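Local coordinates for SAM dependent methyltransferase (Aquifex aeolicus, PDB 3DH0), which binds S-adenosylmethionine and probably transfers its methyl group, as a methyltransferase of the Rossmann-like family, at residues A[18-23]-A[49-54]; A[73-78]-A[90-95]; A[96-101]-A[122-127]; A[137-142]-A[188-193]. One frame throughout, in Å; residues are numbered along the deposited sequence.

Contact 1: residues A[18-23]-A[49-54]; sequences PSRLEL and GFYLPY. With SAM (S-adenosylmethionine), chain C.
The 3-10 segment at 18-22 stands well clear of the loop entering helix 52-59, with P18 CA still 8.4 Å from F50 CA, so side chains bridge the gap and no direct hydrogen bond crosses it. F50 carries CG anti to its backbone N (chi1 -177°), and its ring reaches the 18-23 segment. R20 runs past it in the opposite direction: CG lies over one face, toward the rim, in a CH-pi contact 4.3 Å from the F50 ring centroid, while P18 CA meets the ring at its edge. L21 CD2 touches both F50 CZ at 4.0 Å and Y54 OH at 3.6 Å. Bends at chi2 and chi3 turn the R20 guanidinium to the carboxylate of SAM. There R20 NH1 donates to SAM OXT over 3.0 Å in a fairly straight bond (161°), and NH2 adds a weak one to SAM O. Y51 OH lies over one face of the guanidinium and donates to a water, which in turn donates to R20 O, joining the two segments. The guanidinium charge probably steadies the SAM carboxylate. R20, F50 and Y51 line the methionine end of the cofactor site in a Rossmann-like methyltransferase, where G45 O also binds SAM.

Contact 2: residues A[73-78]-A[90-95]; sequences EMVNYA and VEVLKS. With SAM (S-adenosylmethionine), chain C.
V75 and V92 both hold CG1 anti to the backbone N (chi1 177° and -177°), and with these torsions the two branches meet as the side chains slide past each other in opposite directions. V75 CG1 rests 3.7 Å from V92 CG1, and V92 CG1 also lies against the V75 carbonyl oxygen. The second branch of V75 points further along the strand, where CG2 packs on K94 CA at 3.9 Å and alongside K94 CD. One turn on, A78 CB adds a looser touch to V92 CG1 at 4.3 Å. An alanine in place of V75 would lose both methyl branches and would probably loosen the seat of the helix on V92 and K94. K94 itself bends at chi2 and chi4, so that its NZ curls back to donate to S95 O at 2.6 Å from above the carbonyl plane; NZ also bonds V70 O. Both segments border SAM: M74 CE comes within 3.4 Å of SAM O3', and S95 OG lies near the adenine without bonding it. Helix 72-85 runs nearly antiparallel to strand 90-94, the short axes 8.1 Å apart at 164°. W79 and V82 of the same helix also touch V92, and the strand, at the edge of the sheet, pairs with 64-69, completing a beta-alpha-beta unit.

Contact 3: residues A[96-101]-A[122-127]; sequences EENKIP and PLKFLE. With SAM (S-adenosylmethionine), chain C.
This is a loop-against-helix contact, made where the chain leaving strand 90-94 turns past the amino group of the SAM adenine and meets the first turns of helix 122-132. The type I turn from E96 to K99 brings N98 CA to 4.8 Å from F125 CA. F125, its CG anti to the backbone N (chi1 176°), presents its ring edge-on to the loop: E97 O lies in the ring plane, 3.2 Å from F125 CD2. That same carbonyl oxygen accepts a hydrogen bond from SAM N6 at 3.1 Å, and E97 OE2, brought round by a bend at chi2, accepts a weak second one. The carboxylate is itself held by a salt bridge from OE1 to K6, which also bonds SAM, and by a hydrogen bond from S120 N to OE2, which probably helps to hold it near the amino group. Beside it the N98 amide crosses F125 obliquely, its plane turned 61° from the ring, with ND2 packed 3.4 Å from F125 CB and weakly bonded to E121 O. The K124 chain passes N98 at about a right angle, CG to CG at 4.1 Å, before its amine pairs with E121. I100 CD1 makes a loose apolar touch on F125 CZ. F125 CE2 also comes within 3.9 Å of SAM N1, and the whole forms the adenine-binding end of the cofactor pocket in this Rossmann-like fold.

Contact 4: residues A[137-142]-A[188-193]; sequences AYLAII and VYAMIV
Y138, Y189 and M191 leave the same face of two antiparallel strands and lie side by side, pointing the same way. Y138 keeps CG beside its backbone N (chi1 -48°), while Y189 and M191 carry theirs anti to N. A bend at chi3 lays the M191 methyl over one face of the Y138 ring, CE standing 4.0 Å from Y138 CE2. The Y189 hydroxyl reaches the same ring obliquely, with OH 4.1 Å from Y138 CE2. An alanine at Y138 would remove the ring, and would probably leave the M191 methyl and the Y189 hydroxyl without the surface they share. L139, I141, V188 and A190 line the other face. I141 and V188 run alongside each other there, and L139 CB meets A190 CB at 4.0 Å; L168 of helix 161-170 covers I141, V188 and A190. At the end of the ladder A137 CB packs on I192 CB at 4.2 Å.

The backbone fixes this pairing with five hydrogen bonds. L139 with A190 and I141 with V188 are hydrogen-bonded pairs, each closed by two bonds, with the donors in the carbonyl planes. Past them, I192 N donates to A137 O at 2.9 Å, 26° out of the carbonyl plane. Y138 with M191 and A140 with Y189 are the non-hydrogen-bonded pairs between. Strand 137-144 also pairs, in parallel, with 107-113, so this is the point where the sheet changes from parallel to antiparallel: the 3-2-1-4-5-7-6 strand order, with strand 7 reversed, that marks class I SAM-dependent methyltransferases.

From the N terminus the four contacts follow in series, none nesting in or crossing another. Contact 1 closes a loop holding helix 26-33 and strand 40-43. Contact 2 then closes the short return from helix 72-85 to the edge strand 90-94, the second half of a beta-alpha-beta unit, and touches contact 1 where G49 N meets A78 CB. Contact 3 begins directly after it, at residue 96, and closes over strand 107-113; P101 packs back on L93. Contact 4 spans the longest loop, with helix 161-170 and strand 174-181. Contacts 1, 2 and 3 each border SAM, from its carboxylate through its ribose to its adenine, whereas contact 4 knits the antiparallel end of the sheet.

Contact 1: residues A[18-23]-A[49-54]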
# COMPACT_ATOMS: atom_id res chain seq x y z
N PRO A 18 6.29 -4.24 15.74
CA PRO A 18 6.13 -5.65 15.38
C PRO A 18 4.79 -6.24 15.77
O PRO A 18 4.42 -7.30 15.29
CB PRO A 18 7.31 -6.32 16.08
CG PRO A 18 7.55 -5.46 17.24
CD PRO A 18 7.40 -4.07 16.69
N SER A 19 4.05 -5.54 16.62
CA SER A 19 2.75 -6.04 17.06
C SER A 19 1.65 -5.82 16.03
O SER A 19 0.50 -6.22 16.25
CB SER A 19 2.34 -5.37 18.37
OG SER A 19 2.13 -4.00 18.18
N ARG A 20 2.00 -5.17 14.91
CA ARG A 20 1.05 -4.89 13.84
C ARG A 20 0.74 -6.23 13.18
O ARG A 20 -0.27 -6.38 12.50
CB ARG A 20 1.65 -3.96 12.77
CG ARG A 20 2.13 -2.58 13.23
CD ARG A 20 1.06 -1.49 13.14
NE ARG A 20 0.52 -1.20 11.80
CZ ARG A 20 1.21 -0.72 10.75
NH1 ARG A 20 2.50 -0.46 10.84
NH2 ARG A 20 0.57 -0.46 9.63
N LEU A 21 1.63 -7.19 13.37
CA LEU A 21 1.44 -8.49 12.77
C LEU A 21 0.14 -9.11 13.24
O LEU A 21 -0.43 -9.95 12.57
CB LEU A 21 2.62 -9.38 13.12
CG LEU A 21 3.90 -8.76 12.57
CD1 LEU A 21 5.09 -9.45 13.20
CD2 LEU A 21 3.92 -8.88 11.05
N GLU A 22 -0.32 -8.68 14.40
CA GLU A 22 -1.56 -9.19 14.97
C GLU A 22 -2.77 -8.80 14.12
O GLU A 22 -3.88 -9.27 14.35
CB GLU A 22 -1.72 -8.66 16.39
CG GLU A 22 -0.75 -9.28 17.38
CD GLU A 22 -0.48 -8.38 18.57
OE1 GLU A 22 -1.33 -7.50 18.84
OE2 GLU A 22 0.58 -8.55 19.22
N LEU A 23 -2.55 -7.93 13.14
CA LEU A 23 -3.64 -7.48 12.28
C LEU A 23 -3.90 -8.51 11.20
O LEU A 23 -5.06 -8.85 10.91
CB LEU A 23 -3.30 -6.14 11.63
CG LEU A 23 -3.42 -4.89 12.52
CD1 LEU A 23 -2.53 -5.04 13.74
CD2 LEU A 23 -3.03 -3.67 11.71
N GLY A 49 8.02 1.92 6.55
CA GLY A 49 8.58 0.86 5.73
C GLY A 49 8.40 -0.48 6.41
O GLY A 49 9.17 -1.40 6.19
N PHE A 50 7.35 -0.57 7.23
CA PHE A 50 7.05 -1.77 7.99
C PHE A 50 6.90 -3.02 7.14
O PHE A 50 7.58 -4.00 7.38
CB PHE A 50 5.78 -1.57 8.82
CG PHE A 50 5.44 -2.74 9.69
CD1 PHE A 50 6.25 -3.07 10.77
CD2 PHE A 50 4.34 -3.54 9.40
CE1 PHE A 50 5.97 -4.19 11.56
CE2 PHE A 50 4.05 -4.67 10.18
CZ PHE A 50 4.86 -4.99 11.27
N TYR A 51 6.00 -2.99 6.17
CA TYR A 51 5.79 -4.14 5.29
C TYR A 51 6.85 -4.32 4.20
O TYR A 51 6.80 -5.27 3.44
CB TYR A 51 4.41 -4.04 4.64
CG TYR A 51 3.28 -4.17 5.62
CD1 TYR A 51 3.05 -5.36 6.29
CD2 TYR A 51 2.46 -3.09 5.90
CE1 TYR A 51 2.02 -5.47 7.22
CE2 TYR A 51 1.42 -3.20 6.84
CZ TYR A 51 1.22 -4.39 7.49
OH TYR A 51 0.23 -4.51 8.41
N LEU A 52 7.83 -3.42 4.14
CA LEU A 52 8.87 -3.51 3.12
C LEU A 52 9.70 -4.79 3.15
O LEU A 52 10.03 -5.35 2.10
CB LEU A 52 9.79 -2.27 3.19
CG LEU A 52 9.22 -0.97 2.57
CD1 LEU A 52 10.25 0.16 2.65
CD2 LEU A 52 8.84 -1.22 1.12
N PRO A 53 10.06 -5.27 4.34
CA PRO A 53 10.85 -6.51 4.37
C PRO A 53 10.10 -7.66 3.69
O PRO A 53 10.70 -8.59 3.15
CB PRO A 53 11.03 -6.76 5.86
CG PRO A 53 11.13 -5.37 6.40
CD PRO A 53 10.03 -4.65 5.67
N TYR A 54 8.78 -7.57 3.71
CA TYR A 54 7.91 -8.58 3.14
C TYR A 54 7.87 -8.51 1.64
O TYR A 54 8.23 -9.46 0.96
CB TYR A 54 6.52 -8.42 3.72
CG TYR A 54 6.53 -8.64 5.21
CD1 TYR A 54 6.63 -9.92 5.73
CD2 TYR A 54 6.55 -7.56 6.10
CE1 TYR A 54 6.77 -10.14 7.09
CE2 TYR A 54 6.70 -7.77 7.47
CZ TYR A 54 6.81 -9.07 7.95
OH TYR A 54 7.00 -9.31 9.29
N SAM C . 1.46 1.52 5.27
CA SAM C . 2.35 1.85 6.42
C SAM C . 2.61 0.62 7.26
O SAM C . 2.09 -0.44 6.93
OXT SAM C . 3.37 0.80 8.27
CB SAM C . 1.70 2.93 7.29
CG SAM C . 1.15 3.98 6.41
SD SAM C . 0.29 5.41 7.12
CE SAM C . -1.24 4.70 7.73
C5' SAM C . -0.13 6.26 5.67
C4' SAM C . 1.00 6.98 4.97
O4' SAM C . 0.41 7.52 3.80
C3' SAM C . 1.47 8.25 5.72
O3' SAM C . 2.82 7.93 6.17
C2' SAM C . 1.55 9.35 4.68
O2' SAM C . 2.69 10.19 4.65
C1' SAM C . 1.21 8.56 3.38
N9 SAM C . 0.44 9.25 2.36
C8 SAM C . -0.68 10.05 2.46
N7 SAM C . -1.10 10.48 1.32
C5 SAM C . -0.21 9.95 0.39
C6 SAM C . -0.12 10.04 -1.03
N6 SAM C . -1.01 10.76 -1.75
N1 SAM C . 0.91 9.37 -1.67
C2 SAM C . 1.77 8.66 -0.90
N3 SAM C . 1.77 8.51 0.43
C4 SAM C . 0.75 9.18 1.02
O HOH W 1 0.37 -6.95 9.78

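Contact 2: residues A[73-78]-A[90-95]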
# COMPACT_ATOMS: atom_id res chain seq x y z
N GLU A 73 9.89 12.97 6.14
CA GLU A 73 10.34 12.26 7.33
C GLU A 73 10.11 10.77 7.21
O GLU A 73 10.93 9.97 7.64
CB GLU A 73 9.68 12.81 8.60
CG GLU A 73 8.27 13.36 8.46
CD GLU A 73 8.25 14.76 7.86
OE1 GLU A 73 9.16 15.54 8.18
OE2 GLU A 73 7.31 15.07 7.08
N MET A 74 8.98 10.39 6.62
CA MET A 74 8.68 8.99 6.44
C MET A 74 9.62 8.40 5.39
O MET A 74 10.05 7.24 5.50
CB MET A 74 7.22 8.79 6.01
CG MET A 74 6.25 8.59 7.15
SD MET A 74 5.99 10.03 8.16
CE MET A 74 4.33 9.81 8.61
N VAL A 75 9.96 9.19 4.39
CA VAL A 75 10.85 8.71 3.35
C VAL A 75 12.23 8.38 3.93
O VAL A 75 12.77 7.30 3.71
CB VAL A 75 11.00 9.76 2.23
CG1 VAL A 75 11.99 9.27 1.19
CG2 VAL A 75 9.64 10.03 1.59
N ASN A 76 12.81 9.30 4.69
CA ASN A 76 14.13 9.05 5.24
C ASN A 76 14.16 7.95 6.28
O ASN A 76 15.16 7.26 6.44
CB ASN A 76 14.74 10.35 5.77
CG ASN A 76 15.01 11.36 4.66
OD1 ASN A 76 15.59 11.03 3.62
ND2 ASN A 76 14.60 12.61 4.88
N TYR A 77 13.06 7.76 6.99
CA TYR A 77 12.98 6.72 8.00
C TYR A 77 12.97 5.36 7.32
O TYR A 77 13.71 4.45 7.72
CB TYR A 77 11.72 6.89 8.83
CG TYR A 77 11.65 5.96 10.02
CD1 TYR A 77 12.10 6.37 11.27
CD2 TYR A 77 11.12 4.68 9.89
CE1 TYR A 77 12.03 5.52 12.37
CE2 TYR A 77 11.04 3.83 10.98
CZ TYR A 77 11.50 4.25 12.21
OH TYR A 77 11.41 3.41 13.29
N ALA A 78 12.13 5.22 6.31
CA ALA A 78 12.01 3.97 5.56
C ALA A 78 13.32 3.64 4.85
O ALA A 78 13.70 2.49 4.74
CB ALA A 78 10.89 4.07 4.53
N VAL A 90 14.99 -2.65 -2.93
CA VAL A 90 14.02 -1.62 -2.63
C VAL A 90 14.52 -0.22 -2.91
O VAL A 90 15.62 0.15 -2.52
CB VAL A 90 13.56 -1.67 -1.17
CG1 VAL A 90 12.42 -0.68 -0.95
CG2 VAL A 90 13.13 -3.07 -0.82
N GLU A 91 13.67 0.54 -3.57
CA GLU A 91 13.97 1.91 -3.93
C GLU A 91 12.94 2.83 -3.23
O GLU A 91 11.76 2.81 -3.55
CB GLU A 91 13.91 2.03 -5.46
CG GLU A 91 14.73 3.14 -6.06
CD GLU A 91 16.22 2.97 -5.86
OE1 GLU A 91 16.81 2.03 -6.40
OE2 GLU A 91 16.81 3.79 -5.15
N VAL A 92 13.41 3.61 -2.26
CA VAL A 92 12.54 4.52 -1.51
C VAL A 92 12.51 5.91 -2.14
O VAL A 92 13.54 6.55 -2.30
CB VAL A 92 13.02 4.67 -0.05
CG1 VAL A 92 12.06 5.56 0.72
CG2 VAL A 92 13.12 3.30 0.60
N LEU A 93 11.31 6.38 -2.49
CA LEU A 93 11.17 7.67 -3.14
C LEU A 93 10.21 8.68 -2.49
O LEU A 93 9.22 8.32 -1.85
CB LEU A 93 10.74 7.46 -4.60
CG LEU A 93 11.54 6.51 -5.50
CD1 LEU A 93 10.88 6.40 -6.87
CD2 LEU A 93 12.96 7.00 -5.65
N LYS A 94 10.53 9.96 -2.69
CA LYS A 94 9.74 11.08 -2.19
C LYS A 94 8.60 11.36 -3.17
O LYS A 94 8.84 11.78 -4.31
CB LYS A 94 10.63 12.31 -2.03
CG LYS A 94 9.89 13.58 -1.69
CD LYS A 94 9.22 13.49 -0.35
CE LYS A 94 8.40 14.74 -0.09
NZ LYS A 94 7.25 14.91 -1.04
N SER A 95 7.37 11.13 -2.73
CA SER A 95 6.19 11.33 -3.57
C SER A 95 5.47 12.65 -3.33
O SER A 95 5.68 13.33 -2.32
CB SER A 95 5.22 10.16 -3.33
OG SER A 95 3.89 10.46 -3.72
N SAM C . 1.46 1.52 5.27
CA SAM C . 2.35 1.85 6.42
C SAM C . 2.61 0.62 7.26
O SAM C . 2.09 -0.44 6.93
OXT SAM C . 3.37 0.80 8.27
CB SAM C . 1.70 2.93 7.29
CG SAM C . 1.15 3.98 6.41
SD SAM C . 0.29 5.41 7.12
CE SAM C . -1.24 4.70 7.73
C5' SAM C . -0.13 6.26 5.67
C4' SAM C . 1.00 6.98 4.97
O4' SAM C . 0.41 7.52 3.80
C3' SAM C . 1.47 8.25 5.72
O3' SAM C . 2.82 7.93 6.17
C2' SAM C . 1.55 9.35 4.68
O2' SAM C . 2.69 10.19 4.65
C1' SAM C . 1.21 8.56 3.38
N9 SAM C . 0.44 9.25 2.36
C8 SAM C . -0.68 10.05 2.46
N7 SAM C . -1.10 10.48 1.32
C5 SAM C . -0.21 9.95 0.39
C6 SAM C . -0.12 10.04 -1.03
N6 SAM C . -1.01 10.76 -1.75
N1 SAM C . 0.91 9.37 -1.67
C2 SAM C . 1.77 8.66 -0.90
N3 SAM C . 1.77 8.51 0.43
C4 SAM C . 0.75 9.18 1.02

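Contact 3: residues A[96-101]-A[122-127]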
# COMPACT_ATOMS: atom_id res chain seq x y z
N GLU A 96 4.62 13.00 -4.28
CA GLU A 96 3.83 14.22 -4.23
C GLU A 96 2.40 13.72 -4.22
O GLU A 96 2.12 12.66 -4.75
CB GLU A 96 4.10 15.08 -5.47
CG GLU A 96 4.19 16.56 -5.20
CD GLU A 96 5.35 16.92 -4.29
OE1 GLU A 96 6.42 16.30 -4.39
OE2 GLU A 96 5.19 17.86 -3.48
N GLU A 97 1.49 14.49 -3.64
CA GLU A 97 0.10 14.08 -3.54
C GLU A 97 -0.50 13.28 -4.70
O GLU A 97 -0.95 12.16 -4.50
CB GLU A 97 -0.78 15.29 -3.23
CG GLU A 97 -2.20 14.95 -2.78
CD GLU A 97 -2.27 14.02 -1.58
OE1 GLU A 97 -1.47 14.20 -0.63
OE2 GLU A 97 -3.13 13.12 -1.58
N ASN A 98 -0.51 13.83 -5.90
CA ASN A 98 -1.10 13.08 -7.01
C ASN A 98 -0.15 12.82 -8.16
O ASN A 98 -0.58 12.67 -9.31
CB ASN A 98 -2.34 13.78 -7.53
CG ASN A 98 -3.37 14.02 -6.44
OD1 ASN A 98 -3.52 15.14 -5.95
ND2 ASN A 98 -4.07 12.96 -6.05
N LYS A 99 1.14 12.76 -7.84
CA LYS A 99 2.16 12.53 -8.84
C LYS A 99 3.18 11.49 -8.38
O LYS A 99 3.83 11.68 -7.35
CB LYS A 99 2.91 13.82 -9.15
CG LYS A 99 2.06 15.03 -9.43
CD LYS A 99 2.97 16.13 -9.96
CE LYS A 99 2.33 17.51 -9.90
NZ LYS A 99 2.39 18.06 -8.52
N ILE A 100 3.33 10.42 -9.14
CA ILE A 100 4.28 9.37 -8.80
C ILE A 100 5.49 9.55 -9.72
O ILE A 100 5.36 9.57 -10.94
CB ILE A 100 3.65 7.97 -8.98
CG1 ILE A 100 2.38 7.89 -8.14
CG2 ILE A 100 4.63 6.89 -8.55
CD1 ILE A 100 1.43 6.80 -8.54
N PRO A 101 6.69 9.69 -9.14
CA PRO A 101 7.92 9.88 -9.90
C PRO A 101 8.40 8.70 -10.74
O PRO A 101 9.59 8.47 -10.86
CB PRO A 101 8.92 10.26 -8.82
CG PRO A 101 8.46 9.43 -7.67
CD PRO A 101 6.96 9.61 -7.70
N PRO A 122 -8.56 11.16 -4.01
CA PRO A 122 -8.58 9.77 -4.46
C PRO A 122 -8.60 9.53 -5.97
O PRO A 122 -7.58 9.18 -6.57
CB PRO A 122 -9.84 9.21 -3.78
CG PRO A 122 -9.86 9.94 -2.50
CD PRO A 122 -9.47 11.36 -2.87
N LEU A 123 -9.76 9.73 -6.59
CA LEU A 123 -9.93 9.48 -8.01
C LEU A 123 -8.91 10.16 -8.95
O LEU A 123 -8.72 9.74 -10.09
CB LEU A 123 -11.37 9.82 -8.42
CG LEU A 123 -11.94 11.21 -8.11
CD1 LEU A 123 -13.46 11.16 -8.35
CD2 LEU A 123 -11.64 11.64 -6.66
N LYS A 124 -8.24 11.18 -8.44
CA LYS A 124 -7.24 11.91 -9.21
C LYS A 124 -5.92 11.18 -8.99
O LYS A 124 -5.06 11.17 -9.87
CB LYS A 124 -7.15 13.35 -8.70
CG LYS A 124 -6.20 14.26 -9.46
CD LYS A 124 -6.29 15.71 -8.95
CE LYS A 124 -7.69 16.31 -9.17
NZ LYS A 124 -7.85 17.69 -8.62
N PHE A 125 -5.77 10.58 -7.82
CA PHE A 125 -4.57 9.83 -7.49
C PHE A 125 -4.65 8.52 -8.26
O PHE A 125 -3.65 8.02 -8.79
CB PHE A 125 -4.51 9.56 -6.00
CG PHE A 125 -3.35 8.71 -5.59
CD1 PHE A 125 -3.46 7.33 -5.56
CD2 PHE A 125 -2.12 9.29 -5.29
CE1 PHE A 125 -2.37 6.54 -5.23
CE2 PHE A 125 -1.02 8.51 -4.96
CZ PHE A 125 -1.14 7.14 -4.92
N LEU A 126 -5.86 7.97 -8.32
CA LEU A 126 -6.13 6.73 -9.04
C LEU A 126 -5.73 6.84 -10.51
O LEU A 126 -5.25 5.87 -11.09
CB LEU A 126 -7.62 6.39 -8.96
CG LEU A 126 -8.08 5.61 -7.73
CD1 LEU A 126 -7.45 4.23 -7.72
CD2 LEU A 126 -7.72 6.37 -6.49
N GLU A 127 -5.93 8.01 -11.11
CA GLU A 127 -5.57 8.19 -12.51
C GLU A 127 -4.06 8.12 -12.63
O GLU A 127 -3.52 7.45 -13.52
CB GLU A 127 -6.06 9.53 -13.05
CG GLU A 127 -7.56 9.66 -13.02
CD GLU A 127 -8.28 8.51 -13.72
OE1 GLU A 127 -8.06 8.30 -14.94
OE2 GLU A 127 -9.08 7.81 -13.05
N SAM C . 1.46 1.52 5.27
CA SAM C . 2.35 1.85 6.42
C SAM C . 2.61 0.62 7.26
O SAM C . 2.09 -0.44 6.93
OXT SAM C . 3.37 0.80 8.27
CB SAM C . 1.70 2.93 7.29
CG SAM C . 1.15 3.98 6.41
SD SAM C . 0.29 5.41 7.12
CE SAM C . -1.24 4.70 7.73
C5' SAM C . -0.13 6.26 5.67
C4' SAM C . 1.00 6.98 4.97
O4' SAM C . 0.41 7.52 3.80
C3' SAM C . 1.47 8.25 5.72
O3' SAM C . 2.82 7.93 6.17
C2' SAM C . 1.55 9.35 4.68
O2' SAM C . 2.69 10.19 4.65
C1' SAM C . 1.21 8.56 3.38
N9 SAM C . 0.44 9.25 2.36
C8 SAM C . -0.68 10.05 2.46
N7 SAM C . -1.10 10.48 1.32
C5 SAM C . -0.21 9.95 0.39
C6 SAM C . -0.12 10.04 -1.03
N6 SAM C . -1.01 10.76 -1.75
N1 SAM C . 0.91 9.37 -1.67
C2 SAM C . 1.77 8.66 -0.90
N3 SAM C . 1.77 8.51 0.43
C4 SAM C . 0.75 9.18 1.02

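Contact 4: residues A[137-142]-A[188-193]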
# COMPACT_ATOMS: atom_id res chain seq x y z
N ALA A 137 -1.30 -5.23 -14.39
CA ALA A 137 -1.33 -4.73 -13.01
C ALA A 137 -2.48 -5.07 -12.07
O ALA A 137 -3.66 -4.93 -12.41
CB ALA A 137 -1.15 -3.21 -13.01
N TYR A 138 -2.09 -5.50 -10.86
CA TYR A 138 -3.04 -5.85 -9.79
C TYR A 138 -2.97 -4.77 -8.71
O TYR A 138 -1.91 -4.25 -8.41
CB TYR A 138 -2.69 -7.18 -9.12
CG TYR A 138 -2.39 -8.36 -10.03
CD1 TYR A 138 -1.20 -8.43 -10.74
CD2 TYR A 138 -3.27 -9.44 -10.10
CE1 TYR A 138 -0.87 -9.55 -11.50
CE2 TYR A 138 -2.96 -10.58 -10.85
CZ TYR A 138 -1.75 -10.63 -11.54
OH TYR A 138 -1.39 -11.77 -12.24
N LEU A 139 -4.12 -4.44 -8.13
CA LEU A 139 -4.18 -3.44 -7.07
C LEU A 139 -4.64 -4.07 -5.74
O LEU A 139 -5.75 -4.60 -5.65
CB LEU A 139 -5.12 -2.32 -7.48
CG LEU A 139 -5.55 -1.29 -6.43
CD1 LEU A 139 -4.37 -0.75 -5.68
CD2 LEU A 139 -6.28 -0.19 -7.13
N ALA A 140 -3.80 -4.01 -4.71
CA ALA A 140 -4.15 -4.57 -3.41
C ALA A 140 -4.33 -3.49 -2.35
O ALA A 140 -3.35 -2.96 -1.84
CB ALA A 140 -3.09 -5.55 -2.97
N ILE A 141 -5.57 -3.19 -2.02
CA ILE A 141 -5.85 -2.16 -1.02
C ILE A 141 -6.33 -2.75 0.30
O ILE A 141 -7.34 -3.45 0.35
CB ILE A 141 -6.92 -1.18 -1.57
CG1 ILE A 141 -6.42 -0.58 -2.89
CG2 ILE A 141 -7.22 -0.10 -0.56
CD1 ILE A 141 -7.37 0.37 -3.53
N ILE A 142 -5.60 -2.47 1.37
CA ILE A 142 -5.94 -2.99 2.70
C ILE A 142 -6.20 -1.88 3.72
O ILE A 142 -5.35 -1.01 3.92
CB ILE A 142 -4.81 -3.91 3.25
CG1 ILE A 142 -4.67 -5.14 2.35
CG2 ILE A 142 -5.11 -4.33 4.68
CD1 ILE A 142 -3.67 -6.17 2.85
N VAL A 188 -9.21 -5.50 -0.64
CA VAL A 188 -9.89 -5.47 -1.92
C VAL A 188 -8.92 -5.85 -3.02
O VAL A 188 -7.78 -5.39 -3.06
CB VAL A 188 -10.54 -4.09 -2.19
CG1 VAL A 188 -9.76 -3.01 -1.52
CG2 VAL A 188 -10.65 -3.85 -3.68
N TYR A 189 -9.39 -6.70 -3.91
CA TYR A 189 -8.63 -7.22 -5.03
C TYR A 189 -9.13 -6.50 -6.26
O TYR A 189 -10.31 -6.57 -6.59
CB TYR A 189 -8.93 -8.71 -5.13
CG TYR A 189 -8.02 -9.55 -6.01
CD1 TYR A 189 -8.26 -9.69 -7.38
CD2 TYR A 189 -6.99 -10.29 -5.43
CE1 TYR A 189 -7.49 -10.58 -8.15
CE2 TYR A 189 -6.23 -11.16 -6.19
CZ TYR A 189 -6.48 -11.32 -7.53
OH TYR A 189 -5.71 -12.23 -8.24
N ALA A 190 -8.24 -5.79 -6.93
CA ALA A 190 -8.63 -5.06 -8.13
C ALA A 190 -7.57 -5.15 -9.20
O ALA A 190 -6.38 -5.23 -8.90
CB ALA A 190 -8.91 -3.62 -7.78
N MET A 191 -8.01 -5.15 -10.45
CA MET A 191 -7.10 -5.22 -11.58
C MET A 191 -7.25 -3.96 -12.43
O MET A 191 -8.37 -3.51 -12.72
CB MET A 191 -7.38 -6.48 -12.41
CG MET A 191 -6.41 -6.69 -13.56
SD MET A 191 -6.63 -8.29 -14.40
CE MET A 191 -5.17 -9.17 -13.82
N ILE A 192 -6.12 -3.39 -12.83
CA ILE A 192 -6.14 -2.20 -13.64
C ILE A 192 -6.36 -2.49 -15.12
O ILE A 192 -5.69 -3.36 -15.71
CB ILE A 192 -4.87 -1.40 -13.43
CG1 ILE A 192 -5.06 -0.54 -12.17
CG2 ILE A 192 -4.51 -0.58 -14.67
CD1 ILE A 192 -3.95 0.42 -11.89
N VAL A 193 -7.32 -1.77 -15.69
CA VAL A 193 -7.72 -1.91 -17.08
C VAL A 193 -6.91 -1.02 -18.02
O VAL A 193 -6.06 -1.56 -18.75
CB VAL A 193 -9.23 -1.58 -17.26
CG1 VAL A 193 -9.69 -1.96 -18.68
CG2 VAL A 193 -10.07 -2.30 -16.19